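Local atomic coordinates of vibralactone Cyclase (Boreostereum vibrans, PDB entry 6KD0), a protein that probably catalyses the cyclization that forms the fused bicyclic beta-lactone of vibralactone, using an alpha/beta-hydrolase scaffold. Residues Leu66-Ile71 against Asn77-Thr82. Numbering follows the deposited sequence.
Sequences LEDYYI and NMHVRT
Asp68 meets both Arg81, its non-hydrogen-bonded partner across the strand pair, and His79, two residues earlier on the same strand as Arg81. Arg81 approaches the carboxylate side-on: NE donates to Asp68 OD1 at 2.9 Å and NH2 to OD2 at 3.0 Å, both from the syn side, which makes a two-nitrogen salt bridge although the guanidinium and carboxylate planes lie 38° apart. Asp68 OD1 takes a second, short bond from His79 NE2 (2.6 Å); this donor sits 45° above the carboxylate plane, while OD1 itself lies almost in the imidazole plane. Two further donors of this cluster have partners beyond the hairpin: His79 ND1 with Asp133 OD2 and Arg81 NH1 with Asp115 OD1. Leu66 CD1 makes an apolar contact over one face of the guanidinium, 3.6 Å from Arg81 NH1. Three reciprocal N-H...O pairs join the strands, Glu67 with Thr82, Tyr69 with Val80 and Ile71 with Met78, while the backbones of His79 and Arg81 bond outward to Asp133 and Ser131. Glu67 O accepts twice, from Thr82 N and from Thr82 OG1 (3.1 Å), the hydroxyl being held between its own backbone N and carbonyl carbon (chi1 65°). The Tyr69 ring turns its edge to Thr82 OG1. On the Asp68 face, the Tyr70 ring receives Asn77 CB over one face, 3.5 Å from the centroid, a CH-pi contact. On the opposite face, the end with Ile71, Met78 and Val80 packs through apolar groups: Ile71 CD1 reaches Met78 CE and Val80 CG2, both at 3.7 Å, and Ile71 and Val80 also touch Trp155 of helix 144-158. Strand 64-73 is outermost in the sheet, and strand 76-85 pairs next with 128-132, so this is the antiparallel beta hairpin that opens the central sheet of the alpha/beta-hydrolase fold.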
# COMPACT_ATOMS: atom_id res chain seq x y z
N LEU A 66 19.84 -3.63 -8.48
CA LEU A 66 18.51 -3.63 -9.05
C LEU A 66 18.46 -4.61 -10.20
O LEU A 66 19.42 -4.70 -10.97
CB LEU A 66 18.13 -2.25 -9.57
CG LEU A 66 18.32 -1.10 -8.60
CD1 LEU A 66 18.01 0.22 -9.27
CD2 LEU A 66 17.47 -1.32 -7.37
N GLU A 67 17.34 -5.31 -10.36
CA GLU A 67 17.12 -6.16 -11.51
C GLU A 67 15.71 -5.92 -12.05
O GLU A 67 14.74 -6.02 -11.30
CB GLU A 67 17.33 -7.63 -11.15
CG GLU A 67 17.24 -8.57 -12.34
CD GLU A 67 18.60 -8.98 -12.87
OE1 GLU A 67 19.31 -9.76 -12.19
OE2 GLU A 67 18.96 -8.53 -13.98
N ASP A 68 15.61 -5.57 -13.32
CA ASP A 68 14.31 -5.32 -13.94
C ASP A 68 13.90 -6.52 -14.77
O ASP A 68 14.73 -7.13 -15.45
CB ASP A 68 14.34 -4.07 -14.80
CG ASP A 68 14.39 -2.80 -13.97
OD1 ASP A 68 13.43 -2.52 -13.23
OD2 ASP A 68 15.42 -2.10 -14.03
N TYR A 69 12.62 -6.84 -14.72
CA TYR A 69 12.03 -7.95 -15.44
C TYR A 69 10.81 -7.47 -16.19
O TYR A 69 10.21 -6.44 -15.87
CB TYR A 69 11.63 -9.08 -14.49
CG TYR A 69 12.76 -9.75 -13.77
CD1 TYR A 69 13.22 -9.25 -12.56
CD2 TYR A 69 13.37 -10.88 -14.29
CE1 TYR A 69 14.25 -9.87 -11.88
CE2 TYR A 69 14.41 -11.51 -13.63
CZ TYR A 69 14.85 -10.99 -12.42
OH TYR A 69 15.87 -11.59 -11.73
N TYR A 70 10.41 -8.29 -17.16
CA TYR A 70 9.22 -8.08 -17.97
C TYR A 70 8.48 -9.41 -17.97
O TYR A 70 8.97 -10.37 -18.56
CB TYR A 70 9.64 -7.66 -19.37
CG TYR A 70 8.69 -6.78 -20.11
CD1 TYR A 70 8.18 -5.62 -19.53
CD2 TYR A 70 8.34 -7.08 -21.43
CE1 TYR A 70 7.32 -4.80 -20.24
CE2 TYR A 70 7.49 -6.26 -22.14
CZ TYR A 70 6.97 -5.13 -21.54
OH TYR A 70 6.11 -4.33 -22.26
N ILE A 71 7.35 -9.50 -17.26
CA ILE A 71 6.69 -10.79 -17.03
C ILE A 71 5.34 -10.86 -17.73
O ILE A 71 4.69 -9.82 -17.91
CB ILE A 71 6.56 -11.10 -15.53
CG1 ILE A 71 5.50 -10.21 -14.86
CG2 ILE A 71 7.91 -10.95 -14.83
CD1 ILE A 71 5.15 -10.65 -13.46
N ASN A 77 2.58 -7.73 -21.14
CA ASN A 77 3.68 -7.95 -20.21
C ASN A 77 3.69 -6.81 -19.21
O ASN A 77 3.22 -5.71 -19.50
CB ASN A 77 5.05 -8.00 -20.91
CG ASN A 77 5.29 -9.27 -21.70
OD1 ASN A 77 4.88 -10.36 -21.31
ND2 ASN A 77 6.01 -9.13 -22.82
N MET A 78 4.26 -7.07 -18.03
CA MET A 78 4.28 -6.13 -16.92
C MET A 78 5.72 -5.97 -16.46
O MET A 78 6.43 -6.96 -16.32
CB MET A 78 3.40 -6.62 -15.75
CG MET A 78 3.54 -5.77 -14.51
SD MET A 78 2.37 -6.14 -13.17
CE MET A 78 2.89 -7.80 -12.71
N HIS A 79 6.14 -4.72 -16.26
CA HIS A 79 7.46 -4.45 -15.70
C HIS A 79 7.47 -4.74 -14.20
O HIS A 79 6.55 -4.36 -13.46
CB HIS A 79 7.85 -3.00 -15.96
CG HIS A 79 9.06 -2.56 -15.19
ND1 HIS A 79 9.07 -1.44 -14.39
CD2 HIS A 79 10.30 -3.10 -15.09
CE1 HIS A 79 10.27 -1.30 -13.85
NE2 HIS A 79 11.03 -2.30 -14.25
N VAL A 80 8.54 -5.40 -13.74
CA VAL A 80 8.76 -5.74 -12.35
C VAL A 80 10.18 -5.30 -12.01
O VAL A 80 11.11 -5.54 -12.78
CB VAL A 80 8.61 -7.27 -12.13
CG1 VAL A 80 9.06 -7.65 -10.75
CG2 VAL A 80 7.17 -7.71 -12.38
N ARG A 81 10.36 -4.65 -10.87
CA ARG A 81 11.70 -4.32 -10.41
C ARG A 81 11.97 -5.02 -9.08
O ARG A 81 11.11 -5.03 -8.19
CB ARG A 81 11.88 -2.81 -10.26
CG ARG A 81 13.18 -2.42 -9.53
CD ARG A 81 13.50 -0.94 -9.74
NE ARG A 81 14.07 -0.69 -11.06
CZ ARG A 81 14.70 0.42 -11.42
NH1 ARG A 81 14.86 1.41 -10.56
NH2 ARG A 81 15.18 0.52 -12.65
N THR A 82 13.17 -5.60 -8.95
CA THR A 82 13.61 -6.26 -7.74
C THR A 82 14.81 -5.51 -7.18
O THR A 82 15.66 -4.99 -7.93
CB THR A 82 13.95 -7.74 -7.98
OG1 THR A 82 15.08 -7.85 -8.87
CG2 THR A 82 12.77 -8.47 -8.60